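Local coordinates for 3-HSA hydroxylase, oxygenase (Rhodococcus sp., PDB 2RFQ), which hydroxylates the phenolic ring of the secosteroid 3-HSA, using reduced FMN and molecular oxygen, during bacterial cholesterol catabolism, at residues F169-R173 / E174-I178; R206-F210 / K211-N215. All coordinates share one frame; numbering follows the deposited sequence.

Interaction 1 (F169-R173 / E174-I178); sequences FLIPR and EDYRI. With 1PS (3-pyridinium-1-ylpropane-1-sulfonate), chain F.
Arg173 covers one face of the Tyr176 ring with its CA and extends its side chain to the sulfonate of a bound 3-pyridinium-1-ylpropane-1-sulfonate (1PS). That CA lies 3.6 Å from the centroid of the Tyr176 ring, as a CH-pi contact. CB lies near Tyr176 OH, and CG passes 3.7 Å from Tyr176 CE1. With CG anti to the backbone N (chi1 -170°) and the chain extended from there to NE, CD nears 1PS O3 and the guanidinium lands beside the sulfonate, clear of the ring. Arg173 NE donates to 1PS O3 at 3.0 Å, and Arg173 NH2 donates to 1PS O2 at 2.7 Å, both nearly straight, so the sulfur lies at the guanidinium edge in its plane. One face of the same group is covered by Ile178 CD1, 3.6 Å from Arg173 CZ. Asp146 bridges to NH2, and the carbonyl of Ala148 takes NH1. The backbone beneath is a tight 3-10 turn between strands 162-172 and 177-179 of the beta domain of this acyl-CoA dehydrogenase-like fold: Asp175 N donates to Pro172 O and Tyr176 N to Arg173 O. Ile171 CG2 meets Asp175 CB at 3.7 Å and also touches Tyr176 CD2. The third sulfonate oxygen, 1PS O1, accepts from Ile178 N at 2.9 Å.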
loop_
_atom_site.group_PDB
_atom_site.type_symbol
_atom_site.label_atom_id
_atom_site.label_comp_id
_atom_site.label_asym_id
_atom_site.label_seq_id
_atom_site.Cartn_x
_atom_site.Cartn_y
_atom_site.Cartn_z
ATOM N N PHE A 169 -20.389 32.940 14.620
ATOM C CA PHE A 169 -21.261 33.625 15.568
ATOM C C PHE A 169 -20.934 33.144 16.969
ATOM O O PHE A 169 -20.999 31.936 17.252
ATOM C CB PHE A 169 -22.725 33.304 15.254
ATOM C CG PHE A 169 -23.133 33.635 13.841
ATOM C CD1 PHE A 169 -23.461 34.948 13.480
ATOM C CD2 PHE A 169 -23.188 32.637 12.873
ATOM C CE1 PHE A 169 -23.822 35.233 12.168
ATOM C CE2 PHE A 169 -23.570 32.926 11.548
ATOM C CZ PHE A 169 -23.888 34.215 11.204
ATOM N N LEU A 170 -20.602 34.081 17.858
ATOM C CA LEU A 170 -20.321 33.745 19.260
ATOM C C LEU A 170 -21.624 33.905 20.054
ATOM O O LEU A 170 -22.188 35.007 20.112
ATOM C CB LEU A 170 -19.239 34.687 19.838
ATOM C CG LEU A 170 -18.963 34.637 21.355
ATOM C CD1 LEU A 170 -18.352 33.305 21.810
ATOM C CD2 LEU A 170 -18.043 35.841 21.753
ATOM N N ILE A 171 -22.104 32.805 20.631
ATOM C CA ILE A 171 -23.420 32.772 21.272
ATOM C C ILE A 171 -23.309 32.164 22.676
ATOM O O ILE A 171 -22.643 31.124 22.837
ATOM C CB ILE A 171 -24.422 31.945 20.418
ATOM C CG1 ILE A 171 -24.447 32.488 18.980
ATOM C CG2 ILE A 171 -25.822 31.964 21.064
ATOM C CD1 ILE A 171 -25.581 31.941 18.054
ATOM N N PRO A 172 -23.916 32.820 23.690
ATOM C CA PRO A 172 -23.808 32.228 25.015
ATOM C C PRO A 172 -24.786 31.082 25.207
ATOM O O PRO A 172 -25.821 31.028 24.546
ATOM C CB PRO A 172 -24.172 33.397 25.938
ATOM C CG PRO A 172 -25.220 34.168 25.126
ATOM C CD PRO A 172 -24.675 34.098 23.709
ATOM N N ARG A 173 -24.480 30.184 26.140
ATOM C CA ARG A 173 -25.302 28.997 26.332
ATOM C C ARG A 173 -26.753 29.265 26.744
ATOM O O ARG A 173 -27.614 28.442 26.479
ATOM C CB ARG A 173 -24.614 28.025 27.297
ATOM C CG ARG A 173 -25.277 26.664 27.372
ATOM C CD ARG A 173 -24.277 25.675 27.875
ATOM N NE ARG A 173 -24.939 24.411 28.166
ATOM C CZ ARG A 173 -24.316 23.346 28.654
ATOM N NH1 ARG A 173 -22.998 23.398 28.877
ATOM N NH2 ARG A 173 -25.020 22.227 28.907
ATOM N N GLU A 174 -27.034 30.411 27.365
ATOM C CA GLU A 174 -28.411 30.733 27.733
ATOM C C GLU A 174 -29.281 30.889 26.473
ATOM O O GLU A 174 -30.509 30.781 26.542
ATOM C CB GLU A 174 -28.452 32.001 28.580
ATOM C CG GLU A 174 -27.996 33.238 27.829
ATOM C CD GLU A 174 -27.687 34.413 28.723
ATOM O OE1 GLU A 174 -26.976 34.238 29.742
ATOM O OE2 GLU A 174 -28.131 35.529 28.383
ATOM N N ASP A 175 -28.633 31.103 25.326
ATOM C CA ASP A 175 -29.322 31.294 24.047
ATOM C C ASP A 175 -29.410 30.067 23.147
ATOM O O ASP A 175 -29.927 30.147 22.028
ATOM C CB ASP A 175 -28.717 32.469 23.266
ATOM C CG ASP A 175 -29.007 33.822 23.901
ATOM O OD1 ASP A 175 -29.993 33.935 24.675
ATOM O OD2 ASP A 175 -28.251 34.778 23.593
ATOM N N TYR A 176 -28.894 28.932 23.606
ATOM C CA TYR A 176 -29.024 27.716 22.792
ATOM C C TYR A 176 -29.349 26.488 23.608
ATOM O O TYR A 176 -29.218 26.505 24.825
ATOM C CB TYR A 176 -27.790 27.469 21.914
ATOM C CG TYR A 176 -26.449 27.322 22.597
ATOM C CD1 TYR A 176 -26.057 26.122 23.216
ATOM C CD2 TYR A 176 -25.537 28.371 22.559
ATOM C CE1 TYR A 176 -24.787 25.987 23.797
ATOM C CE2 TYR A 176 -24.269 28.256 23.136
ATOM C CZ TYR A 176 -23.900 27.066 23.758
ATOM O OH TYR A 176 -22.642 27.000 24.330
ATOM N N ARG A 177 -29.780 25.436 22.918
ATOM C CA ARG A 177 -30.105 24.151 23.543
ATOM C C ARG A 177 -29.169 23.084 22.983
ATOM O O ARG A 177 -28.845 23.095 21.790
ATOM C CB ARG A 177 -31.560 23.788 23.216
ATOM C CG ARG A 177 -32.076 22.560 23.908
ATOM C CD ARG A 177 -33.497 22.207 23.425
ATOM N NE ARG A 177 -33.529 21.522 22.130
ATOM C CZ ARG A 177 -34.100 21.999 21.029
ATOM N NH1 ARG A 177 -34.710 23.181 21.047
ATOM N NH2 ARG A 177 -34.093 21.278 19.908
ATOM N N ILE A 178 -28.729 22.173 23.841
ATOM C CA ILE A 178 -27.906 21.061 23.383
ATOM C C ILE A 178 -28.784 19.816 23.327
ATOM O O ILE A 178 -29.412 19.452 24.345
ATOM C CB ILE A 178 -26.688 20.824 24.316
ATOM C CG1 ILE A 178 -25.698 22.001 24.235
ATOM C CG2 ILE A 178 -25.986 19.537 23.945
ATOM C CD1 ILE A 178 -24.577 21.984 25.300
HETATM S S1 1PS F . -28.541 23.083 27.684
HETATM O O1 1PS F . -29.409 22.581 26.586
HETATM O O2 1PS F . -27.592 22.025 28.116
HETATM O O3 1PS F . -27.776 24.318 27.319
#

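Interaction 2 (R206-F210 / K211-N215)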
loop_
_atom_site.group_PDB
_atom_site.type_symbol
_atom_site.label_atom_id
_atom_site.label_comp_id
_atom_site.label_asym_id
_atom_site.label_seq_id
_atom_site.Cartn_x
_atom_site.Cartn_y
_atom_site.Cartn_z
ATOM N N ARG A 206 -19.931 40.376 18.364
ATOM C CA ARG A 206 -19.770 38.946 18.646
ATOM C C ARG A 206 -19.737 38.089 17.368
ATOM O O ARG A 206 -19.943 36.872 17.412
ATOM C CB ARG A 206 -20.894 38.479 19.571
ATOM C CG ARG A 206 -20.769 39.014 20.990
ATOM C CD ARG A 206 -21.753 38.273 21.877
ATOM N NE ARG A 206 -21.903 38.915 23.184
ATOM C CZ ARG A 206 -22.976 38.754 23.952
ATOM N NH1 ARG A 206 -23.986 37.985 23.542
ATOM N NH2 ARG A 206 -23.051 39.363 25.133
ATOM N N VAL A 207 -19.437 38.718 16.233
ATOM C CA VAL A 207 -19.357 37.985 14.966
ATOM C C VAL A 207 -18.037 38.291 14.265
ATOM O O VAL A 207 -17.635 39.451 14.173
ATOM C CB VAL A 207 -20.563 38.335 14.053
ATOM C CG1 VAL A 207 -20.462 37.597 12.714
ATOM C CG2 VAL A 207 -21.848 37.982 14.765
ATOM N N LEU A 208 -17.347 37.246 13.800
ATOM C CA LEU A 208 -16.029 37.438 13.190
ATOM C C LEU A 208 -15.925 36.731 11.851
ATOM O O LEU A 208 -16.145 35.526 11.769
ATOM C CB LEU A 208 -14.930 36.907 14.112
ATOM C CG LEU A 208 -13.485 37.005 13.593
ATOM C CD1 LEU A 208 -13.042 38.441 13.348
ATOM C CD2 LEU A 208 -12.535 36.344 14.587
ATOM N N SER A 209 -15.567 37.484 10.811
ATOM C CA SER A 209 -15.434 36.912 9.483
ATOM C C SER A 209 -14.102 36.161 9.331
ATOM O O SER A 209 -13.064 36.654 9.739
ATOM C CB SER A 209 -15.489 38.034 8.440
ATOM O OG SER A 209 -15.131 37.506 7.173
ATOM N N PHE A 210 -14.132 34.973 8.745
ATOM C CA PHE A 210 -12.879 34.294 8.422
ATOM C C PHE A 210 -12.008 35.081 7.425
ATOM O O PHE A 210 -10.774 34.993 7.479
ATOM C CB PHE A 210 -13.148 32.890 7.918
ATOM C CG PHE A 210 -13.591 31.955 8.995
ATOM C CD1 PHE A 210 -12.662 31.383 9.870
ATOM C CD2 PHE A 210 -14.941 31.685 9.167
ATOM C CE1 PHE A 210 -13.077 30.503 10.879
ATOM C CE2 PHE A 210 -15.368 30.812 10.179
ATOM C CZ PHE A 210 -14.429 30.226 11.029
ATOM N N LYS A 211 -12.633 35.856 6.535
ATOM C CA LYS A 211 -11.873 36.723 5.616
ATOM C C LYS A 211 -11.083 37.796 6.367
ATOM O O LYS A 211 -9.939 38.083 6.013
ATOM C CB LYS A 211 -12.804 37.359 4.562
ATOM C CG LYS A 211 -12.077 38.021 3.383
ATOM C CD LYS A 211 -11.184 37.004 2.650
ATOM C CE LYS A 211 -10.673 37.537 1.311
ATOM N NZ LYS A 211 -9.552 36.682 0.789
ATOM N N ALA A 212 -11.690 38.385 7.399
ATOM C CA ALA A 212 -11.016 39.384 8.247
ATOM C C ALA A 212 -9.821 38.749 8.931
ATOM O O ALA A 212 -8.770 39.372 9.082
ATOM C CB ALA A 212 -11.965 39.941 9.286
HETATM N N MSE A 213 -9.992 37.506 9.362
HETATM C CA MSE A 213 -8.890 36.788 9.973
HETATM C C MSE A 213 -7.744 36.626 8.987
HETATM O O MSE A 213 -6.592 36.967 9.303
HETATM C CB MSE A 213 -9.359 35.435 10.500
HETATM C CG MSE A 213 -10.196 35.574 11.744
HETATM SE SE MSE A 213 -11.128 33.903 12.175
HETATM C CE MSE A 213 -9.595 32.633 12.060
ATOM N N SER A 214 -8.059 36.148 7.787
ATOM C CA SER A 214 -7.047 35.886 6.761
ATOM C C SER A 214 -6.382 37.177 6.282
ATOM O O SER A 214 -5.223 37.176 5.867
ATOM C CB SER A 214 -7.662 35.121 5.592
ATOM O OG SER A 214 -8.269 33.932 6.050
ATOM N N ASN A 215 -7.126 38.284 6.355
ATOM C CA ASN A 215 -6.615 39.613 5.982
ATOM C C ASN A 215 -5.774 40.279 7.078
ATOM O O ASN A 215 -5.330 41.420 6.915
ATOM C CB ASN A 215 -7.780 40.553 5.624
ATOM C CG ASN A 215 -8.382 40.262 4.252
ATOM O OD1 ASN A 215 -7.794 39.557 3.427
ATOM N ND2 ASN A 215 -9.571 40.804 4.010
HETATM O O HOH W 1 -9.262 32.724 8.345
#
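Phe210 and Met213, a selenomethionine in this crystal, lie side by side and point the same way from the first turn of helix 210-214. Met213 SE comes within 3.7 Å of Phe210 CD1 and stands 4.6 Å from the centroid of the Phe210 ring, oblique to it, in a Met-aromatic contact. With a bend at chi3 (50°), Met213 CE stays within 4.0 Å of Phe210 CD1. From the strand side Leu208 crosses Met213 at about a right angle, its CD2 touching Met213 SE at 3.7 Å and lying close to Met213 CG as well. Shortening Leu208 to an alanine is likely to open a gap against the selenium and leave the Met213 side chain freer to turn. Around this cluster Leu208 and Met213 also pack on His95 of helix 80-96, while the Phe210 ring meets that of Trp233 and lies close to Tyr120, a probable FMN-binding residue. The backbone of Phe210 is engaged too: its O accepts from Ser214 N at 3.0 Å and from a water. One residue earlier, Ser209 O accepts from Met213 N at 3.2 Å, and the CB of Ala212 rests against the same carbonyl oxygen. The torsion that sets Ser209 OG anti to the backbone N (chi1 170°) brings it beside Lys211 N, from which it takes only a weak bond, 3.1 Å long and bent to 128°; a separate hydrogen bond joins this hydroxyl to Asp165. Ser209 thus provides the N-cap at the start of helix 210-214, where the beta domain of the acyl-CoA dehydrogenase-like fold leaves strand 207-209.

Overall arrangement
From the N terminus the chain first runs through helices, then enters the mixed sheet, where strand 162-172 leads into interaction 1. This contact closes the short turn into strand 177-179. After strands 193-198 and 200-203 the chain returns as strand 207-209, antiparallel to 162-172, and interaction 2 closes the step from it into helix 210-214. The two are in series, neither nested nor crossed, with centres about 20 Å apart. They meet through the sheet: Leu170 N probably bonds Arg206 O at 2.9 Å, and Phe169 packs on Val207. Interaction 1 thus belongs to the end of the sheet where a 1PS sulfonate is bound in this crystal, whereas interaction 2 ties the sheet to helix 80-96.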